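Local coordinates for protein Phosphoglucosamine/phosphogalactosamine mutase (Sulfolobus tokodaii, PDB 2F7L) that interconverts the 6-phosphate and 1-phosphate forms of glucosamine and of galactosamine with the help of magnesium, feeding the synthesis of UDP-N-acetylglucosamine and UDP-N-acetylgalactosamine, at residues 39-44 / 77-82; 45-50 / 93-98; 73-78 / 242-247; 172-177 / 232-237. All coordinates share one frame; numbering follows the deposited sequence.

Interaction 1 of 4, residues 39-44 / 77-82; sequences KILVGR and PALQYA
Leu41 and Gly43 of strand 39-44 face Leu79 and Ala82 in residues 77-82 of helix 76-86 across two nearly antiparallel elements, whose axes run 171° apart in direction and come within 9.1 Å. The setting is the alpha/beta/alpha sandwich of domain I. Helix 76-86 belongs to a beta-alpha-beta crossover from strand 67-73 to strand 90-94, and on the way it covers strand 39-44, which lies between those two in the sheet. The contact is packing alone, carried by apolar side chains, with no hydrogen bond across it. Leu41 reaches the helix with one methyl: CG stands anti to the backbone N (chi1 -157°), and CD1 rests on Ala82 CB at 3.8 Å. The same CD1 lies 4.2 Å from Leu79 CD1, so Leu41 packs against two residues nearly one helical turn apart. The alanine suits its place because a single methyl lets the helix come close to the strand. Leu79 sets its branch point over bare backbone, with CG 3.9 Å from Gly43 CA and both methyls about as near. Glycine suits this place because its bare CA lets Leu79 lie directly against the strand. An alanine at Leu79 would probably open a gap above Gly43 and deprive Leu41 of part of its packing. Beyond Gly43, Leu79 CD2 also touches the next residue, lying 4.0 Å from Arg44 N.

Interaction 2 of 4, residues 45-50 / 93-98; sequences DVRAGG and VITASH
The active-site loop of domain I, which carries Ser97, the probable phosphoserine of the reaction by similarity to relatives, is held by Asp45 and Arg47 of the loop after strand 39-44. The backbones join first, Asp45 N donating to Ile94 O at 3.2 Å. Asp45 then shares out its carboxylate. Its CG sits between the backbone N and the carbonyl carbon (chi1 72°), a position that lets OD1 accept from Arg47 N in an Asx turn. OD2 takes the hydroxyl of Thr95 at 2.7 Å, from above the carboxylate plane, and also forms a salt bridge with Arg47 NE at 3.0 Å. Thr95 suits its place because its OG1 works twice: besides donating to Asp45 it accepts from Ser97 N, making an ST turn. The extended chain of Arg47 lays its guanidinium over Ala96, whose CB lies over the centre of one face, 3.3 Å from the plane; a small methyl permits this approach. At the edge, NH2 donates to Ser97 O at 2.9 Å in the guanidinium plane, though it meets that carbonyl from above. NH2 and NH1 go on to Asn99 O and Pro100 O. A methionine in place of Arg47 would probably leave Asp45 without its charge mate and these loop carbonyls without a donor. Ser97 OG itself bonds to Asp8. The Asp45-Arg47 ion pair, with Thr95, thus probably steadies the backbone around Ser97, while Asp8 holds the hydroxyl.

Interaction 3 of 4, residues 73-78 / 242-247; sequences MAPTPA and GDADRA
Thr76, at the start of helix 76-86 in domain I, makes both hydrogen bonds to Asp243 in the loop of domain II that probably binds magnesium, as in relatives. Thr76 N donates to Asp243 O at 2.9 Å in the plane of that carbonyl. An amide in the first turn of a helix has no partner within the helix, so this carbonyl supplies one from outside. The second bond runs from Thr76 OG1 to Asp243 OD1, modelled at 2.5 Å, a length that deserves little weight at this resolution. Thr76 OG1 stands beside its own backbone N (chi1 -65°), which brings hydroxyl and amide to the same residue.

Van der Waals packing flanks this pair. Pro75, at the N-cap position, puts CB 4.0 Å from Ala244 CB. Pro77, which has no amide hydrogen to satisfy and so fits the first helical turn, brings CG of its ring to the loop: this atom lies 3.6 Å from the carbonyl oxygen Ala244 O and 3.9 Å from Asp245 CB.

Charge forms the third group. Lys107 makes salt bridges with both Asp243 OD1 and Asp245 OD2, and Arg340 makes another with Asp245 OD2. Asp243 OD2 and Asp245 OD1 each come close to Asp241 OD2, gathering three carboxylates that probably share one magnesium ion. Their mutual repulsion is likely to be eased by the two basic residues and, when bound, by the metal. Thr76 is consistent with a second-shell role: with Lys107 it holds OD1 of Asp243, while OD2 lies near Asp241.

Interaction 4 of 4, residues 172-177 / 232-237; sequences NYKVLI and LKVDLG
The ring of Tyr173 and the carboxylate of Asp235 meet edge-on rather than face to face: Asp235 OD2 lies in the ring plane, 3.6 Å from Tyr173 CD1, and the two flat groups are turned 67° apart. Leu350, Leu353 and Ala354 of helix 342-356 pack against the tyrosine. The same OD2 accepts from Lys174 N at 2.7 Å, the amide coming from above the carboxylate plane, while Lys174 O takes Asp235 N in return at 2.6 Å. An aspartate fits here because its short side chain reaches back to the neighbouring strand's amide. These paired bonds open the parallel pairing of strands 174-178 and 236-239, central neighbours in the mixed sheet of domain II, where Val175 is bridged to Leu236 and Leu176 to Gly237. Val175 CG1 meets Leu236 CB at 4.3 Å on one face of the sheet; on the other, Leu176 CB touches Val234 CG2. The chain of Lys174 is extended beyond CG and passes Lys233 O, and NZ donates to Leu232 O. That carbonyl sits where helix 223-231 ends in a Schellman motif at Lys233, and the ammonium is likely to be favoured by the helix's negative end.

How the interactions relate
Interactions 1, 2 and 3 cluster with centres 10 to 13 Å apart, whereas the centre of interaction 4 lies 21 to 30 Å from theirs. Interactions 1 and 2 belong to domain I and share its sheet, in which strands 39-44 and 90-94 are neighbours; Gly43 O probably bonds to Ile94 N. Their segments alternate along the chain. Interaction 3 shares helix 76-86 with interaction 1 but reaches into domain II, and Asp243 CB packs against Thr95 OG1 of interaction 2. Interaction 4 pairs two strands within domain II, both falling in sequence between the segments of interaction 3. Strand 236-239 leads on toward the probable metal-binding loop; with Ser97 in domain I and the aspartates in domain II, the active site probably lies where the two domains meet.

Interaction 1 of 4, residues 39-44 / 77-82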
loop_
_atom_site.group_PDB
_atom_site.type_symbol
_atom_site.label_atom_id
_atom_site.label_comp_id
_atom_site.label_asym_id
_atom_site.label_seq_id
_atom_site.Cartn_x
_atom_site.Cartn_y
_atom_site.Cartn_z
ATOM N N LYS A 39 -6.439 -9.479 -23.223
ATOM C CA LYS A 39 -5.934 -8.121 -23.338
ATOM C C LYS A 39 -5.260 -7.731 -22.048
ATOM O O LYS A 39 -5.928 -7.586 -21.029
ATOM C CB LYS A 39 -7.096 -7.186 -23.664
ATOM C CG LYS A 39 -7.665 -7.399 -25.052
ATOM C CD LYS A 39 -8.986 -6.710 -25.185
ATOM C CE LYS A 39 -9.386 -6.596 -26.635
ATOM N NZ LYS A 39 -9.116 -7.879 -27.335
ATOM N N ILE A 40 -3.938 -7.568 -22.098
ATOM C CA ILE A 40 -3.167 -7.251 -20.894
ATOM C C ILE A 40 -2.428 -5.943 -20.926
ATOM O O ILE A 40 -1.636 -5.689 -21.822
ATOM C CB ILE A 40 -2.122 -8.365 -20.564
ATOM C CG1 ILE A 40 -2.809 -9.720 -20.371
ATOM C CG2 ILE A 40 -1.361 -7.994 -19.309
ATOM C CD1 ILE A 40 -3.818 -9.746 -19.263
ATOM N N LEU A 41 -2.660 -5.122 -19.915
ATOM C CA LEU A 41 -2.015 -3.817 -19.835
ATOM C C LEU A 41 -0.692 -3.908 -19.055
ATOM O O LEU A 41 -0.659 -4.411 -17.934
ATOM C CB LEU A 41 -2.969 -2.846 -19.143
ATOM C CG LEU A 41 -2.860 -1.334 -19.345
ATOM C CD1 LEU A 41 -2.955 -0.664 -17.992
ATOM C CD2 LEU A 41 -1.564 -0.949 -20.023
ATOM N N VAL A 42 0.393 -3.416 -19.643
ATOM C CA VAL A 42 1.702 -3.442 -18.988
ATOM C C VAL A 42 2.167 -2.030 -18.653
ATOM O O VAL A 42 2.207 -1.177 -19.524
ATOM C CB VAL A 42 2.774 -4.095 -19.892
ATOM C CG1 VAL A 42 4.109 -4.099 -19.185
ATOM C CG2 VAL A 42 2.355 -5.512 -20.270
ATOM N N GLY A 43 2.521 -1.783 -17.395
ATOM C CA GLY A 43 2.972 -0.451 -16.993
ATOM C C GLY A 43 4.151 -0.545 -16.043
ATOM O O GLY A 43 4.534 -1.655 -15.683
ATOM N N ARG A 44 4.726 0.583 -15.622
ATOM C CA ARG A 44 5.896 0.541 -14.719
ATOM C C ARG A 44 6.113 1.768 -13.848
ATOM O O ARG A 44 5.633 2.858 -14.149
ATOM C CB ARG A 44 7.180 0.321 -15.520
ATOM C CG ARG A 44 7.707 1.570 -16.202
ATOM C CD ARG A 44 8.855 1.204 -17.112
ATOM N NE ARG A 44 9.958 2.148 -17.000
ATOM C CZ ARG A 44 10.116 3.215 -17.780
ATOM N NH1 ARG A 44 9.230 3.473 -18.749
ATOM N NH2 ARG A 44 11.158 4.027 -17.588
ATOM N N PRO A 77 -1.892 2.135 -8.462
ATOM C CA PRO A 77 -3.341 2.328 -8.336
ATOM C C PRO A 77 -3.885 2.790 -9.707
ATOM O O PRO A 77 -5.004 2.418 -10.102
ATOM C CB PRO A 77 -3.474 3.457 -7.306
ATOM C CG PRO A 77 -2.204 3.476 -6.580
ATOM C CD PRO A 77 -1.163 3.074 -7.590
ATOM N N ALA A 78 -3.094 3.614 -10.403
ATOM C CA ALA A 78 -3.452 4.129 -11.722
ATOM C C ALA A 78 -3.549 3.020 -12.778
ATOM O O ALA A 78 -4.534 2.940 -13.520
ATOM C CB ALA A 78 -2.436 5.162 -12.169
ATOM N N LEU A 79 -2.511 2.184 -12.859
ATOM C CA LEU A 79 -2.485 1.073 -13.803
ATOM C C LEU A 79 -3.654 0.148 -13.464
ATOM O O LEU A 79 -4.414 -0.260 -14.327
ATOM C CB LEU A 79 -1.174 0.296 -13.664
ATOM C CG LEU A 79 0.063 0.498 -14.547
ATOM C CD1 LEU A 79 -0.251 1.461 -15.648
ATOM C CD2 LEU A 79 1.250 0.969 -13.699
ATOM N N GLN A 80 -3.783 -0.187 -12.193
ATOM C CA GLN A 80 -4.851 -1.059 -11.759
ATOM C C GLN A 80 -6.203 -0.472 -12.115
ATOM O O GLN A 80 -7.091 -1.172 -12.615
ATOM C CB GLN A 80 -4.769 -1.273 -10.252
ATOM C CG GLN A 80 -3.552 -2.039 -9.822
ATOM C CD GLN A 80 -3.397 -2.053 -8.330
ATOM O OE1 GLN A 80 -3.262 -0.994 -7.699
ATOM N NE2 GLN A 80 -3.418 -3.246 -7.743
ATOM N N TYR A 81 -6.359 0.820 -11.840
ATOM C CA TYR A 81 -7.605 1.499 -12.135
ATOM C C TYR A 81 -7.911 1.371 -13.637
ATOM O O TYR A 81 -9.073 1.225 -14.056
ATOM C CB TYR A 81 -7.515 2.974 -11.733
ATOM C CG TYR A 81 -8.845 3.662 -11.882
ATOM C CD1 TYR A 81 -9.907 3.351 -11.026
ATOM C CD2 TYR A 81 -9.073 4.558 -12.943
ATOM C CE1 TYR A 81 -11.152 3.906 -11.224
ATOM C CE2 TYR A 81 -10.307 5.121 -13.147
ATOM C CZ TYR A 81 -11.344 4.800 -12.285
ATOM O OH TYR A 81 -12.559 5.420 -12.440
ATOM N N ALA A 82 -6.852 1.428 -14.442
ATOM C CA ALA A 82 -6.981 1.289 -15.878
ATOM C C ALA A 82 -7.527 -0.105 -16.220
ATOM O O ALA A 82 -8.533 -0.227 -16.929
ATOM C CB ALA A 82 -5.646 1.512 -16.541
#

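Interaction 2 of 4, residues 45-50 / 93-98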
loop_
_atom_site.group_PDB
_atom_site.type_symbol
_atom_site.label_atom_id
_atom_site.label_comp_id
_atom_site.label_asym_id
_atom_site.label_seq_id
_atom_site.Cartn_x
_atom_site.Cartn_y
_atom_site.Cartn_z
ATOM N N ASP A 45 6.838 1.588 -12.755
ATOM C CA ASP A 45 7.125 2.722 -11.920
ATOM C C ASP A 45 8.469 3.277 -12.409
ATOM O O ASP A 45 8.895 3.005 -13.531
ATOM C CB ASP A 45 7.157 2.327 -10.445
ATOM C CG ASP A 45 8.383 1.520 -10.075
ATOM O OD1 ASP A 45 9.275 1.332 -10.938
ATOM O OD2 ASP A 45 8.449 1.081 -8.908
ATOM N N VAL A 46 9.169 4.033 -11.590
ATOM C CA VAL A 46 10.393 4.624 -12.092
ATOM C C VAL A 46 11.679 3.823 -11.990
ATOM O O VAL A 46 12.680 4.207 -12.575
ATOM C CB VAL A 46 10.616 6.018 -11.418
ATOM C CG1 VAL A 46 11.193 5.845 -10.009
ATOM C CG2 VAL A 46 11.509 6.887 -12.281
ATOM N N ARG A 47 11.646 2.700 -11.293
ATOM C CA ARG A 47 12.852 1.905 -11.034
ATOM C C ARG A 47 13.885 1.537 -12.104
ATOM O O ARG A 47 13.629 1.514 -13.290
ATOM C CB ARG A 47 12.454 0.642 -10.272
ATOM C CG ARG A 47 11.899 0.922 -8.912
ATOM C CD ARG A 47 11.128 -0.261 -8.400
ATOM N NE ARG A 47 10.538 0.012 -7.091
ATOM C CZ ARG A 47 11.236 0.139 -5.960
ATOM N NH1 ARG A 47 12.564 0.013 -5.969
ATOM N NH2 ARG A 47 10.600 0.406 -4.820
ATOM N N ALA A 48 15.080 1.242 -11.615
ATOM C CA ALA A 48 16.239 0.873 -12.401
ATOM C C ALA A 48 16.066 -0.100 -13.570
ATOM O O ALA A 48 16.590 0.140 -14.658
ATOM C CB ALA A 48 17.321 0.364 -11.473
ATOM N N GLY A 49 15.370 -1.205 -13.428
ATOM C CA GLY A 49 15.331 -2.031 -14.637
ATOM C C GLY A 49 14.147 -1.785 -15.564
ATOM O O GLY A 49 13.808 -2.620 -16.404
ATOM N N GLY A 50 13.537 -0.624 -15.387
ATOM C CA GLY A 50 12.343 -0.221 -16.105
ATOM C C GLY A 50 12.059 -0.632 -17.523
ATOM O O GLY A 50 11.132 -1.396 -17.783
ATOM N N VAL A 93 2.464 -4.933 -13.641
ATOM C CA VAL A 93 3.221 -3.728 -13.308
ATOM C C VAL A 93 4.672 -4.101 -12.888
ATOM O O VAL A 93 4.891 -5.011 -12.065
ATOM C CB VAL A 93 2.547 -2.980 -12.116
ATOM C CG1 VAL A 93 3.234 -1.692 -11.875
ATOM C CG2 VAL A 93 1.097 -2.756 -12.373
ATOM N N ILE A 94 5.652 -3.393 -13.449
ATOM C CA ILE A 94 7.067 -3.617 -13.133
ATOM C C ILE A 94 7.375 -2.697 -11.976
ATOM O O ILE A 94 7.567 -1.499 -12.176
ATOM C CB ILE A 94 8.008 -3.245 -14.330
ATOM C CG1 ILE A 94 7.872 -4.265 -15.463
ATOM C CG2 ILE A 94 9.465 -3.280 -13.894
ATOM C CD1 ILE A 94 6.458 -4.565 -15.863
ATOM N N THR A 95 7.439 -3.265 -10.772
ATOM C CA THR A 95 7.674 -2.473 -9.567
ATOM C C THR A 95 8.152 -3.287 -8.369
ATOM O O THR A 95 7.894 -4.491 -8.271
ATOM C CB THR A 95 6.365 -1.741 -9.158
ATOM O OG1 THR A 95 6.643 -0.756 -8.155
ATOM C CG2 THR A 95 5.331 -2.750 -8.617
ATOM N N ALA A 96 8.842 -2.616 -7.449
ATOM C CA ALA A 96 9.329 -3.266 -6.225
ATOM C C ALA A 96 8.701 -2.563 -5.018
ATOM O O ALA A 96 9.259 -2.526 -3.929
ATOM C CB ALA A 96 10.866 -3.219 -6.144
ATOM N N SER A 97 7.526 -1.994 -5.243
ATOM C CA SER A 97 6.768 -1.309 -4.205
ATOM C C SER A 97 7.579 -0.250 -3.428
ATOM O O SER A 97 7.844 0.851 -3.938
ATOM C CB SER A 97 6.171 -2.359 -3.244
ATOM O OG SER A 97 5.080 -1.847 -2.474
ATOM N N HIS A 98 7.977 -0.606 -2.207
ATOM C CA HIS A 98 8.718 0.281 -1.298
ATOM C C HIS A 98 10.222 -0.047 -1.182
ATOM O O HIS A 98 11.002 0.771 -0.658
ATOM C CB HIS A 98 8.113 0.155 0.095
ATOM C CG HIS A 98 8.077 -1.263 0.571
ATOM N ND1 HIS A 98 7.113 -2.158 0.157
ATOM C CD2 HIS A 98 8.957 -1.976 1.314
ATOM C CE1 HIS A 98 7.403 -3.360 0.622
ATOM N NE2 HIS A 98 8.518 -3.278 1.326
#

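Interaction 3 of 4, residues 73-78 / 242-247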
loop_
_atom_site.group_PDB
_atom_site.type_symbol
_atom_site.label_atom_id
_atom_site.label_comp_id
_atom_site.label_asym_id
_atom_site.label_seq_id
_atom_site.Cartn_x
_atom_site.Cartn_y
_atom_site.Cartn_z
ATOM N N MET A 73 4.834 4.660 -17.713
ATOM C CA MET A 73 5.029 4.853 -16.276
ATOM C C MET A 73 3.816 5.421 -15.537
ATOM O O MET A 73 3.245 6.426 -15.959
ATOM C CB MET A 73 6.206 5.783 -16.013
ATOM C CG MET A 73 7.537 5.245 -16.416
ATOM S SD MET A 73 8.834 6.373 -15.851
ATOM C CE MET A 73 8.946 7.428 -17.378
ATOM N N ALA A 74 3.440 4.805 -14.420
ATOM C CA ALA A 74 2.306 5.320 -13.677
ATOM C C ALA A 74 2.194 4.719 -12.300
ATOM O O ALA A 74 2.830 3.723 -12.006
ATOM C CB ALA A 74 1.019 5.044 -14.452
ATOM N N PRO A 75 1.436 5.362 -11.411
ATOM C CA PRO A 75 1.282 4.783 -10.079
ATOM C C PRO A 75 0.567 3.429 -10.293
ATOM O O PRO A 75 -0.166 3.255 -11.284
ATOM C CB PRO A 75 0.387 5.805 -9.372
ATOM C CG PRO A 75 0.851 7.066 -9.922
ATOM C CD PRO A 75 1.044 6.785 -11.402
ATOM N N THR A 76 0.784 2.473 -9.388
ATOM C CA THR A 76 0.122 1.168 -9.515
ATOM C C THR A 76 -1.398 1.317 -9.413
ATOM O O THR A 76 -2.127 0.705 -10.193
ATOM C CB THR A 76 0.659 0.153 -8.471
ATOM O OG1 THR A 76 2.035 -0.116 -8.759
ATOM C CG2 THR A 76 -0.102 -1.152 -8.531
ATOM N N PRO A 77 -1.892 2.135 -8.462
ATOM C CA PRO A 77 -3.341 2.328 -8.336
ATOM C C PRO A 77 -3.885 2.790 -9.707
ATOM O O PRO A 77 -5.004 2.418 -10.102
ATOM C CB PRO A 77 -3.474 3.457 -7.306
ATOM C CG PRO A 77 -2.204 3.476 -6.580
ATOM C CD PRO A 77 -1.163 3.074 -7.590
ATOM N N ALA A 78 -3.094 3.614 -10.403
ATOM C CA ALA A 78 -3.452 4.129 -11.722
ATOM C C ALA A 78 -3.549 3.020 -12.778
ATOM O O ALA A 78 -4.534 2.940 -13.520
ATOM C CB ALA A 78 -2.436 5.162 -12.169
ATOM N N GLY A 242 7.522 4.374 -3.915
ATOM C CA GLY A 242 7.838 4.217 -5.324
ATOM C C GLY A 242 6.727 4.157 -6.348
ATOM O O GLY A 242 6.825 4.829 -7.364
ATOM N N ASP A 243 5.694 3.351 -6.133
ATOM C CA ASP A 243 4.618 3.293 -7.114
ATOM C C ASP A 243 3.316 3.978 -6.648
ATOM O O ASP A 243 2.227 3.762 -7.207
ATOM C CB ASP A 243 4.367 1.837 -7.576
ATOM C CG ASP A 243 3.922 0.927 -6.461
ATOM O OD1 ASP A 243 3.470 -0.201 -6.750
ATOM O OD2 ASP A 243 4.028 1.331 -5.288
ATOM N N ALA A 244 3.468 4.818 -5.624
ATOM C CA ALA A 244 2.407 5.630 -5.030
ATOM C C ALA A 244 1.111 4.989 -4.602
ATOM O O ALA A 244 0.057 5.601 -4.722
ATOM C CB ALA A 244 2.104 6.826 -5.927
ATOM N N ASP A 245 1.164 3.769 -4.089
ATOM C CA ASP A 245 -0.074 3.166 -3.621
ATOM C C ASP A 245 -0.188 3.476 -2.127
ATOM O O ASP A 245 -1.145 3.106 -1.452
ATOM C CB ASP A 245 -0.107 1.653 -3.895
ATOM C CG ASP A 245 1.192 0.974 -3.583
ATOM O OD1 ASP A 245 1.977 1.563 -2.806
ATOM O OD2 ASP A 245 1.421 -0.151 -4.106
ATOM N N ARG A 246 0.801 4.194 -1.623
ATOM C CA ARG A 246 0.820 4.583 -0.225
ATOM C C ARG A 246 0.839 6.101 -0.078
ATOM O O ARG A 246 1.319 6.818 -0.957
ATOM C CB ARG A 246 2.040 3.967 0.464
ATOM C CG ARG A 246 1.676 2.954 1.499
ATOM C CD ARG A 246 2.531 1.732 1.416
ATOM N NE ARG A 246 3.946 2.021 1.543
ATOM C CZ ARG A 246 4.813 1.193 2.119
ATOM N NH1 ARG A 246 4.391 0.041 2.624
ATOM N NH2 ARG A 246 6.111 1.496 2.161
ATOM N N ALA A 247 0.305 6.585 1.033
ATOM C CA ALA A 247 0.270 8.014 1.286
ATOM C C ALA A 247 0.349 8.343 2.780
ATOM O O ALA A 247 -0.600 8.091 3.521
ATOM C CB ALA A 247 -1.008 8.614 0.690
#

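Interaction 4 of 4, residues 172-177 / 232-237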
loop_
_atom_site.group_PDB
_atom_site.type_symbol
_atom_site.label_atom_id
_atom_site.label_comp_id
_atom_site.label_asym_id
_atom_site.label_seq_id
_atom_site.Cartn_x
_atom_site.Cartn_y
_atom_site.Cartn_z
ATOM N N ASN A 172 -8.219 27.195 -1.586
ATOM C CA ASN A 172 -6.905 27.447 -2.170
ATOM C C ASN A 172 -5.803 26.982 -1.207
ATOM O O ASN A 172 -5.102 27.789 -0.612
ATOM C CB ASN A 172 -6.701 28.929 -2.449
ATOM C CG ASN A 172 -5.369 29.202 -3.116
ATOM O OD1 ASN A 172 -4.863 28.354 -3.866
ATOM N ND2 ASN A 172 -4.797 30.382 -2.863
ATOM N N TYR A 173 -5.658 25.681 -1.061
ATOM C CA TYR A 173 -4.688 25.146 -0.118
ATOM C C TYR A 173 -3.252 25.276 -0.612
ATOM O O TYR A 173 -2.994 25.344 -1.810
ATOM C CB TYR A 173 -4.992 23.676 0.146
ATOM C CG TYR A 173 -6.126 23.447 1.112
ATOM C CD1 TYR A 173 -6.131 24.043 2.367
ATOM C CD2 TYR A 173 -7.181 22.603 0.784
ATOM C CE1 TYR A 173 -7.164 23.801 3.275
ATOM C CE2 TYR A 173 -8.220 22.353 1.686
ATOM C CZ TYR A 173 -8.206 22.957 2.928
ATOM O OH TYR A 173 -9.221 22.709 3.819
ATOM N N LYS A 174 -2.320 25.310 0.332
ATOM C CA LYS A 174 -0.900 25.401 0.024
ATOM C C LYS A 174 -0.310 24.032 0.421
ATOM O O LYS A 174 -0.059 23.785 1.600
ATOM C CB LYS A 174 -0.272 26.526 0.851
ATOM C CG LYS A 174 1.008 27.090 0.255
ATOM C CD LYS A 174 1.811 27.926 1.264
ATOM C CE LYS A 174 3.209 28.284 0.703
ATOM N NZ LYS A 174 4.191 28.878 1.680
ATOM N N VAL A 175 -0.087 23.145 -0.548
ATOM C CA VAL A 175 0.418 21.800 -0.243
ATOM C C VAL A 175 1.816 21.456 -0.725
ATOM O O VAL A 175 2.330 22.067 -1.661
ATOM C CB VAL A 175 -0.533 20.682 -0.816
ATOM C CG1 VAL A 175 -1.913 20.782 -0.189
ATOM C CG2 VAL A 175 -0.636 20.786 -2.325
ATOM N N LEU A 176 2.433 20.469 -0.076
ATOM C CA LEU A 176 3.759 19.985 -0.495
ATOM C C LEU A 176 3.610 18.498 -0.830
ATOM O O LEU A 176 2.960 17.748 -0.102
ATOM C CB LEU A 176 4.824 20.183 0.589
ATOM C CG LEU A 176 6.130 19.449 0.268
ATOM C CD1 LEU A 176 7.344 20.084 0.912
ATOM C CD2 LEU A 176 5.973 18.026 0.765
ATOM N N ILE A 177 4.204 18.089 -1.947
ATOM C CA ILE A 177 4.138 16.710 -2.405
ATOM C C ILE A 177 5.528 16.088 -2.585
ATOM O O ILE A 177 6.380 16.622 -3.297
ATOM C CB ILE A 177 3.362 16.640 -3.721
ATOM C CG1 ILE A 177 1.915 17.101 -3.495
ATOM C CG2 ILE A 177 3.393 15.243 -4.264
ATOM C CD1 ILE A 177 1.050 17.152 -4.755
ATOM N N LEU A 232 8.151 26.026 4.846
ATOM C CA LEU A 232 7.314 26.609 3.802
ATOM C C LEU A 232 5.876 26.860 4.258
ATOM O O LEU A 232 5.042 27.264 3.449
ATOM C CB LEU A 232 7.269 25.697 2.572
ATOM C CG LEU A 232 8.448 25.584 1.603
ATOM C CD1 LEU A 232 8.191 24.432 0.631
ATOM C CD2 LEU A 232 8.638 26.891 0.862
ATOM N N LYS A 233 5.569 26.605 5.528
ATOM C CA LYS A 233 4.213 26.828 6.042
ATOM C C LYS A 233 3.105 26.344 5.101
ATOM O O LYS A 233 2.235 27.106 4.684
ATOM C CB LYS A 233 4.008 28.308 6.324
ATOM C CG LYS A 233 4.916 28.813 7.393
ATOM C CD LYS A 233 5.292 30.269 7.207
ATOM C CE LYS A 233 6.358 30.622 8.238
ATOM N NZ LYS A 233 5.959 30.139 9.613
ATOM N N VAL A 234 3.137 25.067 4.775
ATOM C CA VAL A 234 2.153 24.491 3.896
ATOM C C VAL A 234 0.986 24.018 4.763
ATOM O O VAL A 234 1.181 23.697 5.929
ATOM C CB VAL A 234 2.819 23.343 3.127
ATOM C CG1 VAL A 234 1.936 22.141 3.079
ATOM C CG2 VAL A 234 3.163 23.813 1.745
ATOM N N ASP A 235 -0.225 23.997 4.212
ATOM C CA ASP A 235 -1.397 23.563 4.974
ATOM C C ASP A 235 -1.419 22.047 5.159
ATOM O O ASP A 235 -1.975 21.524 6.130
ATOM C CB ASP A 235 -2.687 24.002 4.277
ATOM C CG ASP A 235 -2.699 25.477 3.962
ATOM O OD1 ASP A 235 -2.308 26.263 4.849
ATOM O OD2 ASP A 235 -3.104 25.859 2.838
ATOM N N LEU A 236 -0.828 21.340 4.206
ATOM C CA LEU A 236 -0.771 19.887 4.266
ATOM C C LEU A 236 0.344 19.388 3.360
ATOM O O LEU A 236 0.608 19.986 2.312
ATOM C CB LEU A 236 -2.098 19.285 3.813
ATOM C CG LEU A 236 -2.134 17.764 3.765
ATOM C CD1 LEU A 236 -1.965 17.239 5.174
ATOM C CD2 LEU A 236 -3.442 17.293 3.157
ATOM N N GLY A 237 1.004 18.308 3.777
ATOM C CA GLY A 237 2.069 17.726 2.977
ATOM C C GLY A 237 1.758 16.257 2.760
ATOM O O GLY A 237 1.110 15.640 3.607
#